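PDB 3BJR: putative carboxylesterase from Lactobacillus plantarum WCFS1, which probably hydrolyses carboxylic esters with an alpha/beta-hydrolase fold, its natural substrate not being established. Local coordinates for residues Gln33-Leu38 with Ala83-Tyr88; Pro51-Val56 with Thr127-Ser132; His136-Tyr141 with Asn163-Gly168. One frame throughout, in Å; residues are numbered along the deposited sequence. Where two conformers were deposited one is given.

Interaction 1 (Gln33-Leu38 with Ala83-Tyr88); sequences QLTGYL and AFYLEY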
ATOM      1  N   GLN A  33       4.223  30.341 -10.095  0.50 33.97           N
ATOM      2  CA  GLN A  33       4.472  31.068  -8.889  0.50 32.67           C
ATOM      3  C   GLN A  33       4.581  30.096  -7.754  0.50 32.16           C
ATOM      4  O   GLN A  33       4.172  28.921  -7.844  0.50 30.48           O
ATOM      5  CB  GLN A  33       3.382  32.097  -8.640  0.50 31.72           C
ATOM      6  CG  GLN A  33       3.325  33.100  -9.755  0.50 35.10           C
ATOM      7  CD  GLN A  33       2.569  34.318  -9.394  0.50 30.63           C
ATOM      8  OE1 GLN A  33       1.550  34.242  -8.721  0.50 37.20           O
ATOM      9  NE2 GLN A  33       3.054  35.461  -9.847  0.50 31.73           N
ATOM     10  N   LEU A  34       5.271  30.568  -6.732  1.00 31.87           N
ATOM     11  CA  LEU A  34       5.454  29.809  -5.515  1.00 34.83           C
ATOM     12  C   LEU A  34       4.968  30.592  -4.302  1.00 34.44           C
ATOM     13  O   LEU A  34       5.170  31.802  -4.204  1.00 31.10           O
ATOM     14  CB  LEU A  34       6.936  29.495  -5.392  1.00 35.86           C
ATOM     15  CG  LEU A  34       7.513  28.442  -4.477  1.00 39.67           C
ATOM     16  CD1 LEU A  34       7.012  27.059  -4.841  1.00 28.69           C
ATOM     17  CD2 LEU A  34       9.047  28.570  -4.587  1.00 37.11           C
ATOM     18  N   THR A  35       4.260  29.898  -3.409  1.00 32.92           N
ATOM     19  CA  THR A  35       3.806  30.474  -2.153  1.00 28.27           C
ATOM     20  C   THR A  35       4.468  29.664  -1.064  1.00 32.05           C
ATOM     21  O   THR A  35       4.512  28.427  -1.157  1.00 27.72           O
ATOM     22  CB  THR A  35       2.316  30.399  -2.019  1.00 26.91           C
ATOM     23  OG1 THR A  35       1.753  31.171  -3.076  1.00 26.25           O
ATOM     24  CG2 THR A  35       1.833  30.884  -0.614  1.00 25.79           C
ATOM     25  N   GLY A  36       4.984  30.337  -0.043  1.00 30.33           N
ATOM     26  CA  GLY A  36       5.664  29.643   1.047  1.00 29.34           C
ATOM     27  C   GLY A  36       5.165  30.047   2.408  1.00 27.95           C
ATOM     28  O   GLY A  36       4.751  31.184   2.626  1.00 28.10           O
ATOM     29  N   TYR A  37       5.195  29.099   3.320  1.00 30.68           N
ATOM     30  CA  TYR A  37       4.793  29.283   4.720  1.00 29.78           C
ATOM     31  C   TYR A  37       6.011  28.877   5.554  1.00 29.52           C
ATOM     32  O   TYR A  37       6.407  27.683   5.602  1.00 27.42           O
ATOM     33  CB  TYR A  37       3.575  28.397   5.030  1.00 31.73           C
ATOM     34  CG  TYR A  37       2.380  28.739   4.178  1.00 35.22           C
ATOM     35  CD1 TYR A  37       1.612  29.858   4.457  1.00 28.19           C
ATOM     36  CD2 TYR A  37       2.021  27.966   3.091  1.00 39.94           C
ATOM     37  CE1 TYR A  37       0.523  30.182   3.683  1.00 42.46           C
ATOM     38  CE2 TYR A  37       0.932  28.301   2.296  1.00 44.64           C
ATOM     39  CZ  TYR A  37       0.186  29.404   2.608  1.00 30.67           C
ATOM     40  OH  TYR A  37      -0.888  29.762   1.858  1.00 37.26           O
ATOM     41  N   LEU A  38       6.619  29.870   6.189  1.00 28.70           N
ATOM     42  CA  LEU A  38       7.873  29.675   6.905  1.00 30.13           C
ATOM     43  C   LEU A  38       7.740  29.901   8.390  1.00 29.26           C
ATOM     44  O   LEU A  38       7.153  30.872   8.796  1.00 28.30           O
ATOM     45  CB  LEU A  38       8.944  30.617   6.329  1.00 28.91           C
ATOM     46  CG  LEU A  38       9.267  30.510   4.838  1.00 30.07           C
ATOM     47  CD1 LEU A  38      10.314  31.545   4.490  1.00 39.25           C
ATOM     48  CD2 LEU A  38       9.759  29.136   4.493  1.00 33.68           C
ATOM     49  N   ALA A  83       6.684  24.912   4.417  1.00 34.04           N
ATOM     50  CA  ALA A  83       5.790  24.347   3.387  1.00 28.93           C
ATOM     51  C   ALA A  83       5.506  25.318   2.270  1.00 30.18           C
ATOM     52  O   ALA A  83       5.212  26.477   2.534  1.00 29.33           O
ATOM     53  CB  ALA A  83       4.513  23.897   4.030  1.00 30.73           C
ATOM     54  N   PHE A  84       5.619  24.858   1.024  1.00 30.79           N
ATOM     55  CA  PHE A  84       5.342  25.700  -0.133  1.00 30.61           C
ATOM     56  C   PHE A  84       4.284  25.063  -1.021  1.00 33.45           C
ATOM     57  O   PHE A  84       4.024  23.850  -0.944  1.00 28.64           O
ATOM     58  CB  PHE A  84       6.594  25.843  -0.999  1.00 32.96           C
ATOM     59  CG  PHE A  84       7.743  26.540  -0.335  1.00 35.01           C
ATOM     60  CD1 PHE A  84       8.502  25.904   0.625  1.00 39.82           C
ATOM     61  CD2 PHE A  84       8.074  27.849  -0.696  1.00 34.04           C
ATOM     62  CE1 PHE A  84       9.554  26.572   1.230  1.00 35.06           C
ATOM     63  CE2 PHE A  84       9.116  28.506  -0.102  1.00 34.82           C
ATOM     64  CZ  PHE A  84       9.857  27.873   0.864  1.00 34.55           C
ATOM     65  N   TYR A  85       3.631  25.874  -1.849  1.00 31.62           N
ATOM     66  CA  TYR A  85       2.795  25.311  -2.906  1.00 34.43           C
ATOM     67  C   TYR A  85       3.133  25.961  -4.220  1.00 32.85           C
ATOM     68  O   TYR A  85       3.488  27.124  -4.263  1.00 29.12           O
ATOM     69  CB  TYR A  85       1.292  25.312  -2.599  1.00 31.77           C
ATOM     70  CG  TYR A  85       0.561  26.604  -2.514  1.00 32.69           C
ATOM     71  CD1 TYR A  85       0.174  27.276  -3.649  1.00 30.90           C
ATOM     72  CD2 TYR A  85       0.136  27.096  -1.303  1.00 29.17           C
ATOM     73  CE1 TYR A  85      -0.572  28.406  -3.593  1.00 34.51           C
ATOM     74  CE2 TYR A  85      -0.637  28.260  -1.245  1.00 31.82           C
ATOM     75  CZ  TYR A  85      -0.984  28.905  -2.389  1.00 30.10           C
ATOM     76  OH  TYR A  85      -1.731  30.085  -2.336  1.00 31.63           O
ATOM     77  N   LEU A  86       3.097  25.144  -5.279  1.00 34.42           N
ATOM     78  CA  LEU A  86       3.423  25.587  -6.628  1.00 31.69           C
ATOM     79  C   LEU A  86       2.197  25.765  -7.494  1.00 31.61           C
ATOM     80  O   LEU A  86       1.490  24.812  -7.734  1.00 32.05           O
ATOM     81  CB  LEU A  86       4.370  24.548  -7.301  1.00 34.76           C
ATOM     82  CG  LEU A  86       4.843  24.840  -8.735  1.00 34.45           C
ATOM     83  CD1 LEU A  86       5.678  26.125  -8.821  1.00 23.59           C
ATOM     84  CD2 LEU A  86       5.558  23.630  -9.257  1.00 31.37           C
ATOM     85  N   GLU A  87       1.959  26.989  -7.961  1.00 31.97           N
ATOM     86  CA  GLU A  87       0.982  27.263  -8.982  1.00 33.47           C
ATOM     87  C   GLU A  87       1.758  27.143 -10.316  1.00 32.54           C
ATOM     88  O   GLU A  87       2.455  28.044 -10.724  1.00 32.70           O
ATOM     89  CB  GLU A  87       0.364  28.647  -8.820  1.00 33.43           C
ATOM     90  CG  GLU A  87      -0.429  28.804  -7.554  1.00 36.64           C
ATOM     91  CD  GLU A  87      -1.054  30.178  -7.446  1.00 37.64           C
ATOM     92  OE1 GLU A  87      -1.967  30.438  -8.243  1.00 39.32           O
ATOM     93  OE2 GLU A  87      -0.650  30.980  -6.579  1.00 35.83           O
ATOM     94  N   TYR A  88       1.685  25.971 -10.921  1.00 33.29           N
ATOM     95  CA  TYR A  88       2.374  25.674 -12.169  1.00 34.28           C
ATOM     96  C   TYR A  88       1.634  26.125 -13.426  1.00 34.62           C
ATOM     97  O   TYR A  88       0.487  26.557 -13.368  1.00 36.51           O
ATOM     98  CB  TYR A  88       2.687  24.178 -12.247  1.00 32.54           C
ATOM     99  CG  TYR A  88       1.518  23.222 -11.955  1.00 36.97           C
ATOM    100  CD1 TYR A  88       0.569  22.900 -12.930  1.00 31.21           C
ATOM    101  CD2 TYR A  88       1.388  22.618 -10.720  1.00 32.01           C
ATOM    102  CE1 TYR A  88      -0.470  22.025 -12.652  1.00 31.58           C
ATOM    103  CE2 TYR A  88       0.335  21.748 -10.440  1.00 34.97           C
ATOM    104  CZ  TYR A  88      -0.601  21.469 -11.405  1.00 32.08           C
ATOM    105  OH  TYR A  88      -1.623  20.603 -11.140  1.00 30.74           O
TER
HETATM  106  O   HOH W   1       0.001  33.995  -5.999  1.00 68.58           O
HETATM  107  O   HOH W   2       1.702  30.386  -5.431  1.00 32.96           O
HETATM  108  O   HOH W   3      -3.400  30.815  -0.118  1.00 59.34           O
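Glu87 OE2 accepts hydrogens from two waters, and both lead across to strand 33-38. The nearer, water 2, lies 2.7 Å from Glu87 OE2 and also meets Thr35 OG1. Water 1, at 3.1 Å from Glu87 OE2, donates to Gln33 OE1 as well. The carboxylate is thus tied to Gln33 and Thr35 through solvent. Thr35 OG1 has a further hydrogen-bond partner, Lys24 of strand 21-26.

Thr35 and Tyr85 point the same way, side by side. Thr35 CB sits over the middle of the Tyr85 ring, 3.7 Å from its centroid, in a CH-pi contact. Tyr85 CG is turned between its own backbone N and carbonyl carbon (chi1 68°), which carries the ring over Thr35. The phenol of Tyr37 comes to the edge of the same ring, with Tyr37 OH 3.5 Å from Tyr85 CE2. Helix 66-77 packs on both tyrosines.

Leu34, Phe84 and Leu86 point to the other face. The Phe84 ring lies against the backbone of Gly36, with Phe84 CD2 3.5 Å from Gly36 CA. Gly36 has no side chain, so the ring can come in this close. Leu34 CG flanks the ring at 3.9 Å from Phe84 CD2. The end of Leu38 also reaches it, with Leu38 CD2 3.8 Å from Phe84 CZ. Helix 100-114 packs on Leu34 and Phe84.

The backbones form an antiparallel ladder of six hydrogen bonds, paired at Gln33-Glu87, Thr35-Tyr85 and Tyr37-Ala83. Its shortest runs from Tyr37 N to Ala83 O, at 2.7 Å. This ladder joins the antiparallel edge of the sheet to its parallel part. Direct bonds between the strands are all backbone; the polar ends of Gln33, Thr35 and Glu87 are linked by water instead.

Interaction 2 (Pro51-Val56 with Thr127-Ser132); sequences PAIIIV and TPAGFS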
ATOM      1  N   PRO A  51      13.142  20.623   7.380  1.00 33.55           N
ATOM      2  CA  PRO A  51      12.805  20.023   6.089  1.00 35.27           C
ATOM      3  C   PRO A  51      11.764  20.901   5.411  1.00 33.07           C
ATOM      4  O   PRO A  51      11.095  21.691   6.069  1.00 30.79           O
ATOM      5  CB  PRO A  51      12.212  18.667   6.458  1.00 33.97           C
ATOM      6  CG  PRO A  51      11.782  18.797   7.887  1.00 38.57           C
ATOM      7  CD  PRO A  51      12.651  19.834   8.520  1.00 35.67           C
ATOM      8  N   ALA A  52      11.658  20.801   4.107  1.00 33.21           N
ATOM      9  CA  ALA A  52      10.736  21.638   3.356  1.00 31.65           C
ATOM     10  C   ALA A  52       9.910  20.754   2.416  1.00 33.59           C
ATOM     11  O   ALA A  52      10.420  19.801   1.822  1.00 33.81           O
ATOM     12  CB  ALA A  52      11.481  22.707   2.581  1.00 30.04           C
ATOM     13  N   ILE A  53       8.615  21.062   2.317  1.00 34.57           N
ATOM     14  CA  ILE A  53       7.693  20.379   1.413  1.00 33.77           C
ATOM     15  C   ILE A  53       7.270  21.362   0.323  1.00 32.53           C
ATOM     16  O   ILE A  53       7.000  22.512   0.622  1.00 31.95           O
ATOM     17  CB  ILE A  53       6.400  19.883   2.146  1.00 34.72           C
ATOM     18  CG1 ILE A  53       6.737  18.766   3.121  1.00 36.19           C
ATOM     19  CG2 ILE A  53       5.428  19.230   1.128  1.00 33.91           C
ATOM     20  CD1 ILE A  53       6.983  17.388   2.390  1.00 44.84           C
ATOM     21  N   ILE A  54       7.202  20.906  -0.927  1.00 32.67           N
ATOM     22  CA  ILE A  54       6.637  21.711  -2.033  1.00 31.94           C
ATOM     23  C   ILE A  54       5.408  20.944  -2.534  1.00 32.82           C
ATOM     24  O   ILE A  54       5.543  19.901  -3.156  1.00 33.65           O
ATOM     25  CB  ILE A  54       7.570  21.924  -3.280  1.00 31.52           C
ATOM     26  CG1 ILE A  54       8.971  22.480  -2.883  1.00 34.30           C
ATOM     27  CG2 ILE A  54       6.816  22.808  -4.347  1.00 30.78           C
ATOM     28  CD1 ILE A  54      10.069  22.301  -3.958  1.00 30.15           C
ATOM     29  N   ILE A  55       4.226  21.455  -2.235  1.00 29.69           N
ATOM     30  CA  ILE A  55       2.955  20.853  -2.647  1.00 29.34           C
ATOM     31  C   ILE A  55       2.727  21.153  -4.122  1.00 30.36           C
ATOM     32  O   ILE A  55       2.795  22.315  -4.525  1.00 30.01           O
ATOM     33  CB  ILE A  55       1.767  21.423  -1.816  1.00 29.20           C
ATOM     34  CG1 ILE A  55       1.965  21.189  -0.311  1.00 31.86           C
ATOM     35  CG2 ILE A  55       0.313  20.899  -2.319  1.00 25.60           C
ATOM     36  CD1 ILE A  55       1.862  19.764   0.153  1.00 24.84           C
ATOM     37  N   VAL A  56       2.572  20.110  -4.943  1.00 30.82           N
ATOM     38  CA  VAL A  56       2.250  20.264  -6.377  1.00 30.42           C
ATOM     39  C   VAL A  56       0.775  19.804  -6.468  1.00 30.61           C
ATOM     40  O   VAL A  56       0.466  18.591  -6.412  1.00 30.59           O
ATOM     41  CB  VAL A  56       3.190  19.488  -7.286  1.00 31.70           C
ATOM     42  CG1 VAL A  56       2.874  19.804  -8.749  1.00 27.79           C
ATOM     43  CG2 VAL A  56       4.660  19.826  -6.935  1.00 34.28           C
ATOM     44  N   THR A 127      11.400  18.049  -0.381  1.00 37.94           N
ATOM     45  CA  THR A 127      10.494  17.011  -0.845  1.00 36.27           C
ATOM     46  C   THR A 127       9.257  17.538  -1.557  1.00 35.40           C
ATOM     47  O   THR A 127       8.392  18.139  -0.928  1.00 33.94           O
ATOM     48  CB  THR A 127       9.967  16.220   0.359  1.00 37.61           C
ATOM     49  OG1 THR A 127      11.085  15.731   1.111  1.00 35.86           O
ATOM     50  CG2 THR A 127       9.064  15.082  -0.080  1.00 35.93           C
ATOM     51  N   PRO A 128       9.199  17.362  -2.884  1.00 32.18           N
ATOM     52  CA  PRO A 128       7.973  17.617  -3.612  1.00 32.15           C
ATOM     53  C   PRO A 128       6.900  16.578  -3.249  1.00 31.88           C
ATOM     54  O   PRO A 128       7.214  15.401  -3.202  1.00 31.23           O
ATOM     55  CB  PRO A 128       8.389  17.420  -5.080  1.00 27.00           C
ATOM     56  CG  PRO A 128       9.852  17.589  -5.107  1.00 28.71           C
ATOM     57  CD  PRO A 128      10.296  16.984  -3.798  1.00 35.61           C
ATOM     58  N   ALA A 129       5.662  17.047  -3.013  1.00 31.83           N
ATOM     59  CA  ALA A 129       4.491  16.264  -2.681  1.00 30.11           C
ATOM     60  C   ALA A 129       3.409  16.595  -3.710  1.00 33.14           C
ATOM     61  O   ALA A 129       2.818  17.691  -3.707  1.00 30.36           O
ATOM     62  CB  ALA A 129       4.032  16.594  -1.266  1.00 29.97           C
ATOM     63  N   GLY A 130       3.171  15.649  -4.618  1.00 33.04           N
ATOM     64  CA  GLY A 130       2.232  15.819  -5.726  1.00 34.29           C
ATOM     65  C   GLY A 130       0.916  15.119  -5.504  1.00 33.50           C
ATOM     66  O   GLY A 130       0.862  13.974  -5.029  1.00 31.09           O
ATOM     67  N   PHE A 131      -0.146  15.843  -5.812  1.00 31.96           N
ATOM     68  CA  PHE A 131      -1.533  15.397  -5.671  1.00 32.95           C
ATOM     69  C   PHE A 131      -2.338  15.429  -6.974  1.00 33.27           C
ATOM     70  O   PHE A 131      -2.244  16.392  -7.711  1.00 35.52           O
ATOM     71  CB  PHE A 131      -2.196  16.272  -4.647  1.00 31.57           C
ATOM     72  CG  PHE A 131      -1.560  16.176  -3.276  1.00 34.65           C
ATOM     73  CD1 PHE A 131      -0.433  16.929  -2.956  1.00 38.75           C
ATOM     74  CD2 PHE A 131      -2.077  15.341  -2.322  1.00 38.00           C
ATOM     75  CE1 PHE A 131       0.154  16.832  -1.711  1.00 32.22           C
ATOM     76  CE2 PHE A 131      -1.517  15.261  -1.081  1.00 35.77           C
ATOM     77  CZ  PHE A 131      -0.392  16.013  -0.772  1.00 34.07           C
ATOM     78  N   SER A 132      -3.124  14.374  -7.251  1.00 35.69           N
ATOM     79  CA  SER A 132      -3.941  14.317  -8.455  1.00 35.15           C
ATOM     80  C   SER A 132      -2.974  14.486  -9.633  1.00 34.55           C
ATOM     81  O   SER A 132      -1.934  13.832  -9.646  1.00 36.97           O
ATOM     82  CB  SER A 132      -5.085  15.346  -8.404  1.00 36.18           C
ATOM     83  OG  SER A 132      -5.876  15.303  -9.567  1.00 43.14           O
TER
HETATM   84  O   HOH W   4      11.403  16.933   3.492  1.00 27.97           O
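Ala129 meets strand 51-56 through its backbone and its methyl group. Ala129 O accepts from Val56 N at 2.7 Å in a nearly straight bond. Ala129 N donates to Ile54 O at 2.9 Å. Ala129 CB lies 3.8 Å from Ile53 CG2 and 4.1 Å from Ile55 CD1, so two isoleucines bracket one methyl group. Ile55 CD1 also reaches Phe131 CE1, at 3.9 Å. Both isoleucines hold CG1 beside the backbone N. In Ile53 the first two torsions together bring Ile53 CD1 within 3.8 Å of Thr127 CB.

Three more backbone bonds complete the parallel ladder: Thr127 N to Ala52 O, Ile54 N to Thr127 O, and Phe131 N to Val56 O. Pro128 has no N-H to give, but its nitrogen faces away from strand 51-56, and the ladder loses nothing.

Helix 66-77 covers the face of Ile53, Ile55 and Phe131 with Leu72, Ala73 and Phe76. On the other face, Leu105, Val109 and Leu112 of helix 100-114 pack on Ile54 and Val56, and Val138 touches Val56 and Pro128.

Beyond Phe131 the chain turns at Ser132, whose backbone is strained (phi 57°, psi -132°). Gly130, Ser132 and Gly134 fit the GxSxG pattern, consistent with the nucleophile elbow of alpha/beta hydrolases. The regular bonding between the strands thus continues to Phe131 N, one residue before the probable nucleophile, Ser132.

Interaction 3 (His136-Tyr141 with Asn163-Gly168); sequences HIVALY and NNVVLG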
ATOM      1  N   HIS A 136       1.482  13.141 -11.108  1.00 37.31           N
ATOM      2  CA  HIS A 136       2.067  12.762 -12.357  1.00 35.10           C
ATOM      3  C   HIS A 136       3.310  13.638 -12.590  1.00 34.91           C
ATOM      4  O   HIS A 136       4.363  13.132 -12.973  1.00 35.99           O
ATOM      5  CB  HIS A 136       1.020  12.921 -13.453  1.00 38.49           C
ATOM      6  CG  HIS A 136       1.440  12.428 -14.812  1.00 31.35           C
ATOM      7  ND1 HIS A 136       0.807  12.833 -15.960  1.00 35.07           N
ATOM      8  CD2 HIS A 136       2.429  11.590 -15.205  1.00 36.63           C
ATOM      9  CE1 HIS A 136       1.381  12.261 -17.007  1.00 35.43           C
ATOM     10  NE2 HIS A 136       2.359  11.491 -16.573  1.00 31.38           N
ATOM     11  N   ILE A 137       3.161  14.940 -12.361  1.00 34.03           N
ATOM     12  CA  ILE A 137       4.234  15.916 -12.455  1.00 32.43           C
ATOM     13  C   ILE A 137       5.395  15.525 -11.570  1.00 34.94           C
ATOM     14  O   ILE A 137       6.531  15.527 -12.012  1.00 34.20           O
ATOM     15  CB  ILE A 137       3.767  17.336 -12.011  1.00 30.53           C
ATOM     16  CG1 ILE A 137       2.735  17.931 -13.004  1.00 36.53           C
ATOM     17  CG2 ILE A 137       5.000  18.247 -11.828  1.00 26.15           C
ATOM     18  CD1 ILE A 137       1.900  19.095 -12.426  1.00 30.95           C
ATOM     19  N   VAL A 138       5.098  15.202 -10.306  1.00 33.45           N
ATOM     20  CA  VAL A 138       6.138  14.799  -9.355  1.00 29.76           C
ATOM     21  C   VAL A 138       6.802  13.447  -9.713  1.00 34.42           C
ATOM     22  O   VAL A 138       8.048  13.294  -9.597  1.00 34.35           O
ATOM     23  CB  VAL A 138       5.602  14.866  -7.886  1.00 27.02           C
ATOM     24  CG1 VAL A 138       6.577  14.258  -6.891  1.00 26.43           C
ATOM     25  CG2 VAL A 138       5.289  16.371  -7.480  1.00 22.75           C
ATOM     26  N   ALA A 139       6.001  12.481 -10.163  1.00 35.93           N
ATOM     27  CA  ALA A 139       6.523  11.161 -10.618  1.00 32.70           C
ATOM     28  C   ALA A 139       7.552  11.345 -11.768  1.00 33.56           C
ATOM     29  O   ALA A 139       8.594  10.700 -11.817  1.00 35.04           O
ATOM     30  CB  ALA A 139       5.374  10.269 -11.052  1.00 32.01           C
ATOM     31  N   LEU A 140       7.230  12.239 -12.683  1.00 32.14           N
ATOM     32  CA  LEU A 140       8.086  12.529 -13.787  1.00 34.87           C
ATOM     33  C   LEU A 140       9.277  13.365 -13.367  1.00 34.84           C
ATOM     34  O   LEU A 140      10.338  13.232 -13.962  1.00 35.62           O
ATOM     35  CB  LEU A 140       7.343  13.252 -14.906  1.00 35.70           C
ATOM     36  CG  LEU A 140       6.323  12.472 -15.729  1.00 33.52           C
ATOM     37  CD1 LEU A 140       5.581  13.501 -16.600  1.00 28.34           C
ATOM     38  CD2 LEU A 140       6.954  11.334 -16.628  1.00 27.87           C
ATOM     39  N   TYR A 141       9.107  14.240 -12.377  1.00 35.34           N
ATOM     40  CA  TYR A 141      10.226  14.985 -11.832  1.00 33.13           C
ATOM     41  C   TYR A 141      11.273  13.998 -11.231  1.00 33.62           C
ATOM     42  O   TYR A 141      12.486  14.148 -11.432  1.00 33.35           O
ATOM     43  CB  TYR A 141       9.747  16.006 -10.772  1.00 33.01           C
ATOM     44  CG  TYR A 141      10.847  16.934 -10.406  1.00 31.21           C
ATOM     45  CD1 TYR A 141      11.188  18.000 -11.251  1.00 36.18           C
ATOM     46  CD2 TYR A 141      11.592  16.743  -9.247  1.00 33.12           C
ATOM     47  CE1 TYR A 141      12.244  18.860 -10.932  1.00 33.67           C
ATOM     48  CE2 TYR A 141      12.650  17.580  -8.945  1.00 37.71           C
ATOM     49  CZ  TYR A 141      12.976  18.625  -9.792  1.00 35.01           C
ATOM     50  OH  TYR A 141      14.002  19.449  -9.465  1.00 32.95           O
ATOM     51  N   ASN A 163      14.903  15.283  -2.577  1.00 33.99           N
ATOM     52  CA  ASN A 163      15.443  14.388  -1.585  1.00 36.24           C
ATOM     53  C   ASN A 163      14.545  13.164  -1.332  1.00 37.78           C
ATOM     54  O   ASN A 163      15.037  12.054  -1.137  1.00 41.92           O
ATOM     55  CB  ASN A 163      15.868  15.178  -0.348  1.00 33.92           C
ATOM     56  CG  ASN A 163      16.947  16.174  -0.664  1.00 36.19           C
ATOM     57  OD1 ASN A 163      16.747  17.373  -0.506  1.00 29.44           O
ATOM     58  ND2 ASN A 163      18.081  15.695  -1.155  1.00 31.63           N
ATOM     59  N   ASN A 164      13.251  13.363  -1.340  1.00 41.08           N
ATOM     60  CA  ASN A 164      12.291  12.256  -1.425  1.00 39.07           C
ATOM     61  C   ASN A 164      11.183  12.819  -2.293  1.00 40.26           C
ATOM     62  O   ASN A 164      11.199  14.009  -2.577  1.00 33.51           O
ATOM     63  CB  ASN A 164      11.686  11.942  -0.062  1.00 39.79           C
ATOM     64  CG  ASN A 164      12.703  11.550   0.961  1.00 43.15           C
ATOM     65  OD1 ASN A 164      13.274  10.466   0.917  1.00 47.65           O
ATOM     66  ND2 ASN A 164      12.916  12.427   1.920  1.00 58.86           N
ATOM     67  N   VAL A 165      10.268  11.972  -2.775  1.00 39.84           N
ATOM     68  CA  VAL A 165       9.018  12.465  -3.384  1.00 34.81           C
ATOM     69  C   VAL A 165       7.818  11.755  -2.698  1.00 32.53           C
ATOM     70  O   VAL A 165       7.927  10.664  -2.187  1.00 34.67           O
ATOM     71  CB  VAL A 165       8.947  12.370  -4.935  1.00 35.43           C
ATOM     72  CG1 VAL A 165      10.137  13.148  -5.544  1.00 28.57           C
ATOM     73  CG2 VAL A 165       8.889  10.948  -5.414  1.00 32.79           C
ATOM     74  N   VAL A 166       6.700  12.460  -2.640  1.00 33.53           N
ATOM     75  CA  VAL A 166       5.463  11.995  -2.130  1.00 30.33           C
ATOM     76  C   VAL A 166       4.438  12.147  -3.246  1.00 34.79           C
ATOM     77  O   VAL A 166       4.378  13.200  -3.881  1.00 31.14           O
ATOM     78  CB  VAL A 166       5.048  12.834  -0.941  1.00 31.35           C
ATOM     79  CG1 VAL A 166       3.623  12.571  -0.588  1.00 31.81           C
ATOM     80  CG2 VAL A 166       6.032  12.614   0.272  1.00 29.73           C
ATOM     81  N   LEU A 167       3.636  11.094  -3.477  1.00 36.09           N
ATOM     82  CA  LEU A 167       2.549  11.083  -4.493  1.00 35.09           C
ATOM     83  C   LEU A 167       1.259  10.702  -3.776  1.00 35.55           C
ATOM     84  O   LEU A 167       1.214   9.651  -3.157  1.00 35.04           O
ATOM     85  CB  LEU A 167       2.837  10.051  -5.602  1.00 34.65           C
ATOM     86  CG  LEU A 167       4.207  10.056  -6.305  1.00 37.62           C
ATOM     87  CD1 LEU A 167       4.251   8.885  -7.320  1.00 36.60           C
ATOM     88  CD2 LEU A 167       4.455  11.367  -6.969  1.00 38.94           C
ATOM     89  N   GLY A 168       0.248  11.572  -3.835  1.00 36.49           N
ATOM     90  CA  GLY A 168      -1.093  11.368  -3.232  1.00 36.12           C
ATOM     91  C   GLY A 168      -2.169  11.431  -4.298  1.00 36.31           C
ATOM     92  O   GLY A 168      -2.323  12.436  -4.999  1.00 35.85           O
TER
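Val138 is the residue of helix 136-141 that buries most surface here, and it does so mainly through one methyl. Val138 CG1 enters between Val165 and Leu167 of the strand. There Val138 CG1 lies 3.6 Å from Val165 CB and equally 3.6 Å from Leu167 CD2. This branch is anti to the backbone N (chi1 171°), which aims it at the strand. Between the two side chains Val138 CG1 also passes over the backbone, 3.9 Å from Val166 O. The side chain of Val138 slides past those of Val165 and Leu167, which run in the opposite direction.

Leu167 meets the helix with both methyls. Leu167 CD2 lies against Val138 and the helix backbone, 3.7 Å from Ala139 N. Leu167 CD1 lies 4.1 Å from Ala139 CB. With CG anti to the carbonyl carbon (chi1 -51°), the methyls of Leu167 reach the helix.

Helix 133-153 is the main helix of the connection between strands 125-131 and 165-168, which lie next to each other and run parallel. With them it forms a beta-alpha-beta crossover, and this contact is where the helix rests on the second strand. The short axes run nearly antiparallel, at 151°, and come within 8.2 Å. In alpha/beta hydrolases the helix after the nucleophile elbow packs on the sheet in this way.

Val165 begins the strand. Val165 CG1 stays 4.0 Å from Val138 CG1. Val166 points away and packs on the other face, against Thr127, Ala129 and Trp211. Val138 also touches Leu105 of helix 100-114 and Pro128 of strand 125-131. In the next strand of the sheet, 208-213, Thr208 and Ile210 pack on Leu167.

In the fold
All three interactions belong to one mixed eight-stranded sheet. Strands 33-38, 82-87, 50-56, 125-131 and 165-168 lie side by side in that order. Interactions 1 and 2 have centres about 9 Å apart and alternate along the chain. They join where Phe84 bonds to Ile53 and Ile55 through the backbone. Interaction 3 comes later in the chain. Its centre is about 8 Å from that of interaction 2 and about 16 Å from that of interaction 1. Gly130 pairs with strand 165-168, and helix 133-153 starts just after Ser132. The contacts therefore run from the antiparallel side toward the middle of the sheet; interactions 2 and 3 flank the probable nucleophile elbow.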